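Local atomic coordinates of nonribosomal peptide synthase (Streptomyces sp. MJ635-86F5, PDB entry 5JJP), a protein that activates aliphatic beta-amino acids by adenylation, probably with ATP as the nucleotide donor as in other ANL-family ligases. Residues N30-L35 against A100-F105; L79-G84 against L107-I112; D44-V49 against L57-Y62. All blocks are in the same frame, centred on the assembly; numbering follows the deposited sequence.

The three contacts tie together the early part of the adenylation enzyme. Interactions 1 and 2 adjoin each other, with centres about 12 Å apart, because helix 95-107 contributes to interaction 1 and then runs into the turn of interaction 2. At the junction, Cys104 O lies 2.9 Å from Leu109 N, a probable hydrogen bond, and the Phe105 and Phe111 rings meet. Interaction 3, the hairpin of 44-49 and 57-62, comes within about 5 Å of interaction 1 at the nearest atoms without touching it, and its centre is about 27 Å from that of interaction 2. Ile48 and Val60 pack on the start of helix 95-107, making this helix common to all three.

Interaction 1: N30-L35 against A100-F105; sequences NLRDYL and AFLACF
Helix 31-35 begins against the flank of helix 100-105, the two short axes approaching to 9.0 Å at 124°, and the first turn of the one packs most tightly on the last residue of the other segment. Asn30, the N-cap, holds both together through its two amide branches. With CG anti to its backbone N, OD1 takes the N-H of Arg32 on a lone pair at 2.9 Å, nearly straight at 164°. ND2 reaches the other way and donates to Phe105 O at 3.1 Å; the acceptor lies in the amide plane of Asn30, whereas the donor stands above the carbonyl plane of Phe105. The capping bond thereby fixes the amide flip that presents ND2 to the neighbouring helix.

Next to it, Leu31 covers one face of the Phe105 ring. Its CB sits 3.6 Å from the ring centroid in a CH-pi contact, shifted toward the rim, and CD1 continues over the same side to 3.6 Å from CZ of Phe105. The opposite face carries Phe101 O of the ring's own helix, so the phenyl group is clamped.

Packing slackens at Leu35. The Leu35 and Phe105 side chains cross at about a right angle, with Leu35 CD1 4.1 Å from Phe105 CE2, and the same methyl is 4.3 Å from Leu102 CD2. Arg32 makes a closer contact on the charged side: bent at chi2 (76°), it lays its CD 3.5 Å from Leu102 O and sends the guanidinium onward to salt bridges with Glu66 and Asp70. Asp33, whose CB points away, lies on the solvent side of the turn. Helix 62-77 packs against Arg32 and Leu102, helix 201-212 against Asn30 and Leu31, and helix 232-243 against Leu35, which places the contact among three further helices.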
ATOM      1  N   ASN A  30      -9.180  -2.401  13.263  1.00 15.19           N
ATOM      2  CA  ASN A  30      -9.541  -1.527  12.137  1.00 14.46           C
ATOM      3  C   ASN A  30      -8.341  -0.696  11.755  1.00 15.20           C
ATOM      4  O   ASN A  30      -7.619  -0.161  12.599  1.00 17.01           O
ATOM      5  CB  ASN A  30     -10.685  -0.630  12.532  1.00 14.35           C
ATOM      6  CG  ASN A  30     -11.344   0.078  11.338  1.00 15.88           C
ATOM      7  OD1 ASN A  30     -10.731   0.921  10.657  1.00 14.47           O
ATOM      8  ND2 ASN A  30     -12.592  -0.303  11.050  1.00 16.12           N
ATOM      9  N   LEU A  31      -8.083  -0.598  10.476  1.00 15.66           N
ATOM     10  CA  LEU A  31      -6.917   0.148   9.968  1.00 15.57           C
ATOM     11  C   LEU A  31      -6.920   1.574  10.478  1.00 16.25           C
ATOM     12  O   LEU A  31      -5.852   2.174  10.613  1.00 15.40           O
ATOM     13  CB  LEU A  31      -6.895   0.167   8.419  1.00 14.92           C
ATOM     14  CG  LEU A  31      -6.392  -1.164   7.872  1.00 15.17           C
ATOM     15  CD1 LEU A  31      -6.781  -1.414   6.430  1.00 14.82           C
ATOM     16  CD2 LEU A  31      -4.874  -1.231   8.039  1.00 16.19           C
ATOM     17  N   ARG A  32      -8.105   2.100  10.765  1.00 15.32           N
ATOM     18  CA  ARG A  32      -8.229   3.441  11.209  1.00 16.51           C
ATOM     19  C   ARG A  32      -7.523   3.563  12.532  1.00 17.46           C
ATOM     20  O   ARG A  32      -6.871   4.568  12.794  1.00 15.05           O
ATOM     21  CB  ARG A  32      -9.717   3.798  11.345  1.00 17.31           C
ATOM     22  CG  ARG A  32     -10.031   5.023  12.147  1.00 18.06           C
ATOM     23  CD  ARG A  32      -9.728   6.264  11.377  1.00 20.07           C
ATOM     24  NE  ARG A  32     -10.150   7.420  12.161  1.00 22.04           N
ATOM     25  CZ  ARG A  32      -9.477   7.922  13.178  1.00 20.15           C
ATOM     26  NH1 ARG A  32      -8.341   7.391  13.528  1.00 19.46           N
ATOM     27  NH2 ARG A  32      -9.950   8.986  13.824  1.00 21.29           N
ATOM     28  N   ASP A  33      -7.682   2.540  13.368  1.00 18.98           N
ATOM     29  CA  ASP A  33      -7.097   2.563  14.702  1.00 19.69           C
ATOM     30  C   ASP A  33      -5.639   2.205  14.611  1.00 18.69           C
ATOM     31  O   ASP A  33      -4.778   2.921  15.155  1.00 18.93           O
ATOM     32  CB  ASP A  33      -7.827   1.628  15.656  1.00 21.83           C
ATOM     33  CG  ASP A  33      -9.333   1.921  15.720  1.00 25.54           C
ATOM     34  OD1 ASP A  33      -9.751   3.090  15.654  1.00 25.89           O
ATOM     35  OD2 ASP A  33     -10.108   0.957  15.846  1.00 30.65           O
ATOM     36  N   TYR A  34      -5.345   1.105  13.916  1.00 17.21           N
ATOM     37  CA  TYR A  34      -3.977   0.603  13.878  1.00 15.18           C
ATOM     38  C   TYR A  34      -3.042   1.658  13.293  1.00 13.38           C
ATOM     39  O   TYR A  34      -1.960   1.877  13.823  1.00 12.18           O
ATOM     40  CB  TYR A  34      -3.832  -0.771  13.167  1.00 14.16           C
ATOM     41  CG  TYR A  34      -2.422  -1.288  13.317  1.00 14.09           C
ATOM     42  CD1 TYR A  34      -2.022  -1.913  14.484  1.00 13.88           C
ATOM     43  CD2 TYR A  34      -1.463  -1.095  12.319  1.00 14.17           C
ATOM     44  CE1 TYR A  34      -0.721  -2.372  14.636  1.00 14.00           C
ATOM     45  CE2 TYR A  34      -0.155  -1.567  12.442  1.00 13.65           C
ATOM     46  CZ  TYR A  34       0.219  -2.187  13.615  1.00 13.65           C
ATOM     47  OH  TYR A  34       1.494  -2.650  13.788  1.00 12.83           O
ATOM     48  N   LEU A  35      -3.433   2.286  12.198  1.00 13.36           N
ATOM     49  CA  LEU A  35      -2.502   3.173  11.511  1.00 13.75           C
ATOM     50  C   LEU A  35      -2.167   4.410  12.352  1.00 15.19           C
ATOM     51  O   LEU A  35      -1.147   5.011  12.134  1.00 13.11           O
ATOM     52  CB  LEU A  35      -3.025   3.606  10.156  1.00 14.38           C
ATOM     53  CG  LEU A  35      -3.253   2.485   9.118  1.00 15.52           C
ATOM     54  CD1 LEU A  35      -3.539   3.096   7.760  1.00 16.06           C
ATOM     55  CD2 LEU A  35      -2.083   1.537   9.015  1.00 16.11           C
ATOM     56  N   ALA A 100      -9.764  11.050   4.020  1.00 13.08           N
ATOM     57  CA  ALA A 100     -10.905  10.345   3.351  1.00 12.86           C
ATOM     58  C   ALA A 100     -10.830   8.835   3.425  1.00 13.09           C
ATOM     59  O   ALA A 100     -11.859   8.165   3.765  1.00 13.08           O
ATOM     60  CB  ALA A 100     -10.995  10.730   1.916  1.00 12.56           C
ATOM     61  N   PHE A 101      -9.634   8.271   3.197  1.00 13.06           N
ATOM     62  CA  PHE A 101      -9.554   6.808   3.237  1.00 14.19           C
ATOM     63  C   PHE A 101      -9.612   6.286   4.654  1.00 14.66           C
ATOM     64  O   PHE A 101     -10.252   5.265   4.906  1.00 15.66           O
ATOM     65  CB  PHE A 101      -8.466   6.214   2.331  1.00 14.70           C
ATOM     66  CG  PHE A 101      -7.059   6.261   2.858  1.00 14.11           C
ATOM     67  CD1 PHE A 101      -6.059   6.831   2.077  1.00 14.40           C
ATOM     68  CD2 PHE A 101      -6.697   5.574   4.004  1.00 14.84           C
ATOM     69  CE1 PHE A 101      -4.762   6.858   2.507  1.00 13.99           C
ATOM     70  CE2 PHE A 101      -5.392   5.542   4.414  1.00 14.30           C
ATOM     71  CZ  PHE A 101      -4.422   6.188   3.661  1.00 14.18           C
ATOM     72  N   LEU A 102      -9.076   7.060   5.598  1.00 14.15           N
ATOM     73  CA  LEU A 102      -9.253   6.753   6.983  1.00 14.05           C
ATOM     74  C   LEU A 102     -10.745   6.819   7.395  1.00 13.82           C
ATOM     75  O   LEU A 102     -11.218   6.016   8.236  1.00 13.21           O
ATOM     76  CB  LEU A 102      -8.390   7.680   7.867  1.00 14.33           C
ATOM     77  CG  LEU A 102      -6.894   7.484   7.811  1.00 14.65           C
ATOM     78  CD1 LEU A 102      -6.181   8.550   8.652  1.00 14.92           C
ATOM     79  CD2 LEU A 102      -6.504   6.107   8.300  1.00 13.85           C
ATOM     80  N   ALA A 103     -11.459   7.811   6.895  1.00 13.32           N
ATOM     81  CA  ALA A 103     -12.861   7.904   7.229  1.00 13.92           C
ATOM     82  C   ALA A 103     -13.582   6.649   6.684  1.00 14.63           C
ATOM     83  O   ALA A 103     -14.332   6.007   7.406  1.00 15.08           O
ATOM     84  CB  ALA A 103     -13.472   9.163   6.647  1.00 14.32           C
ATOM     85  N   CYS A 104     -13.294   6.265   5.442  1.00 14.03           N
ATOM     86  CA  CYS A 104     -13.898   5.049   4.883  1.00 13.92           C
ATOM     87  C   CYS A 104     -13.589   3.806   5.733  1.00 14.80           C
ATOM     88  O   CYS A 104     -14.487   2.992   5.971  1.00 12.86           O
ATOM     89  CB  CYS A 104     -13.437   4.804   3.447  1.00 13.43           C
ATOM     90  SG  CYS A 104     -14.013   6.063   2.257  1.00 12.32           S
ATOM     91  N   PHE A 105     -12.322   3.651   6.142  1.00 14.67           N
ATOM     92  CA  PHE A 105     -11.969   2.536   7.027  1.00 14.56           C
ATOM     93  C   PHE A 105     -12.863   2.511   8.258  1.00 15.43           C
ATOM     94  O   PHE A 105     -13.341   1.420   8.635  1.00 15.81           O
ATOM     95  CB  PHE A 105     -10.545   2.623   7.557  1.00 13.57           C
ATOM     96  CG  PHE A 105      -9.453   2.349   6.543  1.00 13.61           C
ATOM     97  CD1 PHE A 105      -9.638   1.491   5.471  1.00 13.87           C
ATOM     98  CD2 PHE A 105      -8.189   2.906   6.742  1.00 12.75           C
ATOM     99  CE1 PHE A 105      -8.601   1.187   4.628  1.00 14.41           C
ATOM    100  CE2 PHE A 105      -7.158   2.622   5.886  1.00 12.77           C
ATOM    101  CZ  PHE A 105      -7.345   1.762   4.831  1.00 13.05           C
TER

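Interaction 2: L79-G84 against L107-I112; sequences LGLDVG and LGLPFI
A Schellman motif at Gly108 ends helix 95-107 and opens the connection to strand 111-114, the second half of a beta-alpha-beta crossover from strand 87-90; residues 79-84, which lead into strand 87-90, lie against this turn. Leu81 and Leu109 cross at about a right angle. Both carry CG beside the backbone N, and Leu109 brings its two methyls down on different parts of the partner: CD1 meets Leu81 CD1 at 4.1 Å, while CD2 lies 4.0 Å from Leu81 CB. The same CD2 also presses on the backbone, 3.2 Å from Asp82 O, a tight fit. Asp82 itself turns its CB away, and its carboxylate accepts from the backbone N-H groups of Arg172 and Arg173.

Val83 spreads its methyls over two successive carbonyls. CG1, anti to the backbone N (chi1 168°), stands 3.7 Å from Gly108 O, and CG2 is 3.6 Å from Leu107 O. A beta carbon on residue 108 would run tightly into CG1, so glycine suits this packing as well as the positive phi of the helix end. Farther along, the Pro110 ring brings CG to 3.4 Å from Gly84 O. One backbone bond locks the arrangement: Gly84 N donates to Gly108 O at 3.0 Å, almost straight at 172° and in the carbonyl plane.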
ATOM      1  N   LEU A  79     -24.870   9.854   4.823  1.00 19.88           N
ATOM      2  CA  LEU A  79     -25.370   9.408   3.534  1.00 21.38           C
ATOM      3  C   LEU A  79     -26.112   8.090   3.621  1.00 22.18           C
ATOM      4  O   LEU A  79     -26.779   7.679   2.675  1.00 24.02           O
ATOM      5  CB  LEU A  79     -24.240   9.314   2.516  1.00 21.71           C
ATOM      6  CG  LEU A  79     -23.514  10.619   2.276  1.00 22.26           C
ATOM      7  CD1 LEU A  79     -22.401  10.388   1.293  1.00 23.54           C
ATOM      8  CD2 LEU A  79     -24.476  11.649   1.743  1.00 24.92           C
ATOM      9  N   GLY A  80     -26.033   7.431   4.763  1.00 24.80           N
ATOM     10  CA  GLY A  80     -26.835   6.235   4.988  1.00 22.69           C
ATOM     11  C   GLY A  80     -26.285   4.987   4.345  1.00 21.89           C
ATOM     12  O   GLY A  80     -27.016   3.999   4.261  1.00 25.62           O
ATOM     13  N   LEU A  81     -25.021   4.998   3.907  1.00 19.54           N
ATOM     14  CA  LEU A  81     -24.443   3.786   3.307  1.00 18.07           C
ATOM     15  C   LEU A  81     -24.245   2.692   4.367  1.00 16.07           C
ATOM     16  O   LEU A  81     -24.040   3.003   5.523  1.00 14.86           O
ATOM     17  CB  LEU A  81     -23.137   4.069   2.596  1.00 17.48           C
ATOM     18  CG  LEU A  81     -23.163   5.159   1.521  1.00 18.46           C
ATOM     19  CD1 LEU A  81     -21.735   5.347   1.014  1.00 18.91           C
ATOM     20  CD2 LEU A  81     -24.046   4.747   0.368  1.00 17.65           C
ATOM     21  N   ASP A  82     -24.239   1.440   3.930  1.00 14.57           N
ATOM     22  CA  ASP A  82     -24.071   0.293   4.816  1.00 15.65           C
ATOM     23  C   ASP A  82     -22.618  -0.204   4.822  1.00 15.39           C
ATOM     24  O   ASP A  82     -21.922  -0.018   3.822  1.00 16.18           O
ATOM     25  CB  ASP A  82     -24.952  -0.864   4.302  1.00 17.06           C
ATOM     26  CG  ASP A  82     -25.431  -1.808   5.409  1.00 17.05           C
ATOM     27  OD1 ASP A  82     -25.139  -1.585   6.597  1.00 18.13           O
ATOM     28  OD2 ASP A  82     -26.171  -2.751   5.072  1.00 17.84           O
ATOM     29  N   VAL A  83     -22.173  -0.826   5.932  1.00 14.24           N
ATOM     30  CA  VAL A  83     -20.878  -1.450   5.976  1.00 12.89           C
ATOM     31  C   VAL A  83     -20.847  -2.430   4.802  1.00 13.30           C
ATOM     32  O   VAL A  83     -21.784  -3.212   4.627  1.00 12.41           O
ATOM     33  CB  VAL A  83     -20.671  -2.204   7.314  1.00 12.64           C
ATOM     34  CG1 VAL A  83     -19.435  -3.109   7.270  1.00 11.84           C
ATOM     35  CG2 VAL A  83     -20.612  -1.226   8.504  1.00 12.72           C
ATOM     36  N   GLY A  84     -19.749  -2.418   4.032  1.00 13.95           N
ATOM     37  CA  GLY A  84     -19.604  -3.211   2.817  1.00 14.13           C
ATOM     38  C   GLY A  84     -19.742  -2.462   1.500  1.00 14.79           C
ATOM     39  O   GLY A  84     -19.206  -2.869   0.462  1.00 12.87           O
ATOM     40  N   LEU A 107     -15.830   3.676   8.845  1.00 15.24           N
ATOM     41  CA  LEU A 107     -17.247   3.416   8.523  1.00 14.06           C
ATOM     42  C   LEU A 107     -17.431   2.033   7.912  1.00 14.32           C
ATOM     43  O   LEU A 107     -18.528   1.601   7.728  1.00 15.97           O
ATOM     44  CB  LEU A 107     -17.739   4.476   7.528  1.00 14.61           C
ATOM     45  CG  LEU A 107     -17.792   5.928   8.085  1.00 15.00           C
ATOM     46  CD1 LEU A 107     -18.287   6.961   7.089  1.00 15.40           C
ATOM     47  CD2 LEU A 107     -18.647   5.976   9.351  1.00 15.18           C
ATOM     48  N   GLY A 108     -16.351   1.328   7.633  1.00 13.57           N
ATOM     49  CA  GLY A 108     -16.423   0.038   7.021  1.00 13.99           C
ATOM     50  C   GLY A 108     -16.807   0.087   5.566  1.00 13.45           C
ATOM     51  O   GLY A 108     -17.442  -0.852   5.078  1.00 12.57           O
ATOM     52  N   LEU A 109     -16.422   1.164   4.881  1.00 12.69           N
ATOM     53  CA  LEU A 109     -16.744   1.336   3.484  1.00 13.09           C
ATOM     54  C   LEU A 109     -15.506   1.035   2.664  1.00 13.80           C
ATOM     55  O   LEU A 109     -14.621   1.883   2.555  1.00 16.24           O
ATOM     56  CB  LEU A 109     -17.254   2.740   3.184  1.00 13.01           C
ATOM     57  CG  LEU A 109     -18.469   3.174   4.001  1.00 13.84           C
ATOM     58  CD1 LEU A 109     -18.798   4.656   3.798  1.00 14.33           C
ATOM     59  CD2 LEU A 109     -19.701   2.303   3.654  1.00 13.62           C
ATOM     60  N   PRO A 110     -15.434  -0.159   2.090  1.00 13.42           N
ATOM     61  CA  PRO A 110     -14.253  -0.431   1.341  1.00 14.10           C
ATOM     62  C   PRO A 110     -14.164   0.506   0.135  1.00 14.79           C
ATOM     63  O   PRO A 110     -15.146   0.696  -0.602  1.00 16.95           O
ATOM     64  CB  PRO A 110     -14.452  -1.882   0.863  1.00 13.71           C
ATOM     65  CG  PRO A 110     -15.918  -2.100   0.876  1.00 12.46           C
ATOM     66  CD  PRO A 110     -16.382  -1.297   2.050  1.00 12.90           C
ATOM     67  N   PHE A 111     -12.982   1.053  -0.085  1.00 15.47           N
ATOM     68  CA  PHE A 111     -12.784   1.980  -1.193  1.00 16.13           C
ATOM     69  C   PHE A 111     -11.894   1.393  -2.277  1.00 14.29           C
ATOM     70  O   PHE A 111     -11.102   0.502  -2.038  1.00 14.09           O
ATOM     71  CB  PHE A 111     -12.211   3.307  -0.674  1.00 15.91           C
ATOM     72  CG  PHE A 111     -10.849   3.183  -0.106  1.00 15.73           C
ATOM     73  CD1 PHE A 111      -9.753   3.334  -0.892  1.00 16.10           C
ATOM     74  CD2 PHE A 111     -10.675   2.916   1.265  1.00 16.50           C
ATOM     75  CE1 PHE A 111      -8.492   3.192  -0.341  1.00 16.45           C
ATOM     76  CE2 PHE A 111      -9.427   2.753   1.799  1.00 15.16           C
ATOM     77  CZ  PHE A 111      -8.337   2.905   1.002  1.00 16.05           C
ATOM     78  N   ILE A 112     -12.043   1.942  -3.456  1.00 14.86           N
ATOM     79  CA  ILE A 112     -11.239   1.612  -4.614  1.00 16.69           C
ATOM     80  C   ILE A 112     -10.514   2.902  -4.900  1.00 15.85           C
ATOM     81  O   ILE A 112     -11.170   3.856  -5.305  1.00 15.03           O
ATOM     82  CB  ILE A 112     -12.037   1.372  -5.914  1.00 18.63           C
ATOM     83  CG1 ILE A 112     -13.321   0.569  -5.735  1.00 22.82           C
ATOM     84  CG2 ILE A 112     -11.183   0.763  -6.983  1.00 21.40           C
ATOM     85  CD1 ILE A 112     -13.186  -0.708  -5.029  1.00 25.46           C
TER

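Interaction 3: D44-V49 against L57-Y62; sequences DKPAIV and LRFVSY
Tyr62 sets CG anti to its carbonyl carbon (chi1 -85°), and chi2 of -85° turns the ring so that one face meets Ala47. There the methyl CB stands over the ring centre, 3.7 Å from the centroid, in a CH-pi contact. Ala47 and Ile48 face Val60 together in a classic beta bulge of the hairpin of strands 46-51 and 57-61, and the chain turns a corner at Ala47. Val60 O accepts twice in its carbonyl plane, from Ala47 N at 2.7 Å and from Ile48 N at 3.1 Å, while Val60 N returns a bond to Ile48 O at 2.7 Å. Beyond the bulge, Tyr62 N donates to Lys45 O at 3.1 Å, nearly along the C=O axis.

On the face with Val49 and Phe59 the two side chains lie side by side, Val49 CG2 3.6 Å from Phe59 CD2, and Pro46 flanks the same ring. At the end of the hairpin away from its turn a water bridges Asp44 OD1 and Ser61 OG.

The Tyr62 hydroxyl hydrogen-bonds to the carbonyl oxygens of Ala246 and Leu242, which share its one proton. An alanine here removes both the ring over Ala47 and the hydroxyl, and would probably loosen the hold of this end of the hairpin on Ala246 and Leu242. Tyr62 starts helix 62-77, Ile48 and Val60 face helix 95-107, and Ala47 and Val49 bond through their backbones to Ala248 of strand 247-250.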
ATOM      1  N   ASP A  44       1.169  16.206  17.810  1.00 22.03           N
ATOM      2  CA  ASP A  44       1.417  17.448  17.092  1.00 24.94           C
ATOM      3  C   ASP A  44       2.536  17.334  16.089  1.00 22.41           C
ATOM      4  O   ASP A  44       2.778  18.270  15.358  1.00 25.16           O
ATOM      5  CB  ASP A  44       1.686  18.577  18.088  1.00 30.02           C
ATOM      6  CG  ASP A  44       0.460  18.887  18.965  1.00 35.06           C
ATOM      7  OD1 ASP A  44      -0.676  19.017  18.438  1.00 36.40           O
ATOM      8  OD2 ASP A  44       0.658  19.040  20.187  1.00 46.70           O
ATOM      9  N   LYS A  45       3.210  16.193  16.048  1.00 21.89           N
ATOM     10  CA  LYS A  45       4.166  15.879  14.982  1.00 24.68           C
ATOM     11  C   LYS A  45       3.481  15.874  13.625  1.00 25.85           C
ATOM     12  O   LYS A  45       2.319  15.504  13.526  1.00 27.72           O
ATOM     13  CB  LYS A  45       4.759  14.489  15.226  1.00 27.62           C
ATOM     14  CG  LYS A  45       5.644  13.926  14.121  1.00 31.50           C
ATOM     15  CD  LYS A  45       6.036  12.500  14.454  1.00 34.20           C
ATOM     16  CE  LYS A  45       7.429  12.093  13.957  1.00 35.33           C
ATOM     17  NZ  LYS A  45       7.709  11.999  12.510  1.00 40.04           N
ATOM     18  N   PRO A  46       4.201  16.267  12.560  1.00 24.45           N
ATOM     19  CA  PRO A  46       3.672  16.159  11.213  1.00 21.86           C
ATOM     20  C   PRO A  46       3.450  14.697  10.758  1.00 22.04           C
ATOM     21  O   PRO A  46       4.355  13.892  10.819  1.00 22.59           O
ATOM     22  CB  PRO A  46       4.740  16.833  10.350  1.00 22.44           C
ATOM     23  CG  PRO A  46       5.509  17.702  11.302  1.00 23.49           C
ATOM     24  CD  PRO A  46       5.501  16.957  12.595  1.00 23.43           C
ATOM     25  N   ALA A  47       2.251  14.411  10.265  1.00 20.17           N
ATOM     26  CA  ALA A  47       1.854  13.090   9.767  1.00 18.61           C
ATOM     27  C   ALA A  47       2.022  13.070   8.288  1.00 16.72           C
ATOM     28  O   ALA A  47       2.548  12.117   7.728  1.00 17.52           O
ATOM     29  CB  ALA A  47       0.396  12.824  10.123  1.00 18.38           C
ATOM     30  N   ILE A  48       1.557  14.142   7.662  1.00 16.68           N
ATOM     31  CA  ILE A  48       1.675  14.382   6.234  1.00 16.69           C
ATOM     32  C   ILE A  48       2.255  15.753   5.948  1.00 17.41           C
ATOM     33  O   ILE A  48       1.770  16.747   6.439  1.00 16.31           O
ATOM     34  CB  ILE A  48       0.309  14.313   5.551  1.00 17.06           C
ATOM     35  CG1 ILE A  48      -0.063  12.851   5.341  1.00 18.41           C
ATOM     36  CG2 ILE A  48       0.379  14.528   4.076  1.00 17.17           C
ATOM     37  CD1 ILE A  48      -0.869  12.142   6.327  1.00 20.35           C
ATOM     38  N   VAL A  49       3.177  15.785   5.002  1.00 19.31           N
ATOM     39  CA  VAL A  49       3.705  17.007   4.462  1.00 21.49           C
ATOM     40  C   VAL A  49       3.293  17.120   2.997  1.00 22.96           C
ATOM     41  O   VAL A  49       3.348  16.139   2.274  1.00 22.06           O
ATOM     42  CB  VAL A  49       5.248  16.997   4.589  1.00 21.92           C
ATOM     43  CG1 VAL A  49       5.845  18.196   3.914  1.00 23.79           C
ATOM     44  CG2 VAL A  49       5.643  16.979   6.057  1.00 23.15           C
ATOM     45  N   LEU A  57       6.104  24.529   2.016  1.00 31.28           N
ATOM     46  CA  LEU A  57       5.472  23.295   2.495  1.00 34.44           C
ATOM     47  C   LEU A  57       4.458  23.515   3.598  1.00 37.82           C
ATOM     48  O   LEU A  57       4.589  24.450   4.390  1.00 38.67           O
ATOM     49  CB  LEU A  57       6.502  22.278   2.972  1.00 31.84           C
ATOM     50  CG  LEU A  57       7.483  21.813   1.904  1.00 33.18           C
ATOM     51  CD1 LEU A  57       8.531  20.939   2.562  1.00 38.07           C
ATOM     52  CD2 LEU A  57       6.818  21.074   0.739  1.00 33.42           C
ATOM     53  N   ARG A  58       3.452  22.629   3.629  1.00 37.39           N
ATOM     54  CA  ARG A  58       2.385  22.617   4.624  1.00 39.01           C
ATOM     55  C   ARG A  58       2.524  21.314   5.380  1.00 34.60           C
ATOM     56  O   ARG A  58       2.976  20.340   4.816  1.00 32.04           O
ATOM     57  CB  ARG A  58       1.014  22.643   3.937  1.00 46.62           C
ATOM     58  CG  ARG A  58      -0.208  22.501   4.856  1.00 54.97           C
ATOM     59  CD  ARG A  58      -1.451  22.144   4.053  1.00 62.42           C
ATOM     60  NE  ARG A  58      -1.786  23.206   3.098  1.00 73.75           N
ATOM     61  CZ  ARG A  58      -2.324  23.001   1.894  1.00 86.58           C
ATOM     62  NH1 ARG A  58      -2.579  21.768   1.463  1.00 88.18           N
ATOM     63  NH2 ARG A  58      -2.584  24.040   1.094  1.00 88.00           N
ATOM     64  N   PHE A  59       2.162  21.288   6.662  1.00 35.99           N
ATOM     65  CA  PHE A  59       2.256  20.072   7.497  1.00 36.37           C
ATOM     66  C   PHE A  59       0.846  19.786   8.014  1.00 32.38           C
ATOM     67  O   PHE A  59       0.134  20.701   8.401  1.00 31.43           O
ATOM     68  CB  PHE A  59       3.278  20.265   8.682  1.00 40.70           C
ATOM     69  CG  PHE A  59       4.645  20.826   8.255  1.00 47.23           C
ATOM     70  CD1 PHE A  59       4.835  22.206   8.070  1.00 52.19           C
ATOM     71  CD2 PHE A  59       5.747  19.981   8.025  1.00 49.19           C
ATOM     72  CE1 PHE A  59       6.076  22.717   7.668  1.00 52.59           C
ATOM     73  CE2 PHE A  59       6.990  20.492   7.626  1.00 49.09           C
ATOM     74  CZ  PHE A  59       7.151  21.856   7.451  1.00 50.59           C
ATOM     75  N   VAL A  60       0.435  18.529   8.038  1.00 26.58           N
ATOM     76  CA  VAL A  60      -0.753  18.170   8.769  1.00 23.74           C
ATOM     77  C   VAL A  60      -0.317  17.242   9.894  1.00 21.03           C
ATOM     78  O   VAL A  60       0.304  16.211   9.654  1.00 20.57           O
ATOM     79  CB  VAL A  60      -1.793  17.498   7.832  1.00 23.08           C
ATOM     80  CG1 VAL A  60      -3.024  17.114   8.635  1.00 23.87           C
ATOM     81  CG2 VAL A  60      -2.198  18.467   6.720  1.00 21.49           C
ATOM     82  N   SER A  61      -0.621  17.609  11.126  1.00 18.08           N
ATOM     83  CA  SER A  61      -0.218  16.794  12.242  1.00 17.06           C
ATOM     84  C   SER A  61      -1.090  15.550  12.390  1.00 16.23           C
ATOM     85  O   SER A  61      -2.177  15.496  11.878  1.00 15.70           O
ATOM     86  CB  SER A  61      -0.239  17.599  13.560  1.00 15.77           C
ATOM     87  OG  SER A  61      -1.560  17.936  13.890  1.00 16.85           O
ATOM     88  N   TYR A  62      -0.588  14.564  13.144  1.00 16.83           N
ATOM     89  CA  TYR A  62      -1.362  13.422  13.516  1.00 16.33           C
ATOM     90  C   TYR A  62      -2.705  13.836  14.040  1.00 18.60           C
ATOM     91  O   TYR A  62      -3.732  13.294  13.619  1.00 19.00           O
ATOM     92  CB  TYR A  62      -0.621  12.565  14.561  1.00 15.29           C
ATOM     93  CG  TYR A  62       0.307  11.611  13.877  1.00 14.25           C
ATOM     94  CD1 TYR A  62      -0.178  10.379  13.427  1.00 14.49           C
ATOM     95  CD2 TYR A  62       1.582  11.961  13.534  1.00 12.59           C
ATOM     96  CE1 TYR A  62       0.617   9.523  12.712  1.00 13.16           C
ATOM     97  CE2 TYR A  62       2.382  11.090  12.857  1.00 12.64           C
ATOM     98  CZ  TYR A  62       1.868   9.850  12.450  1.00 12.62           C
ATOM     99  OH  TYR A  62       2.620   8.937  11.775  1.00 11.53           O
TER
HETATM  100  O   HOH W   1      -1.615  19.882  15.747  1.00 24.91           O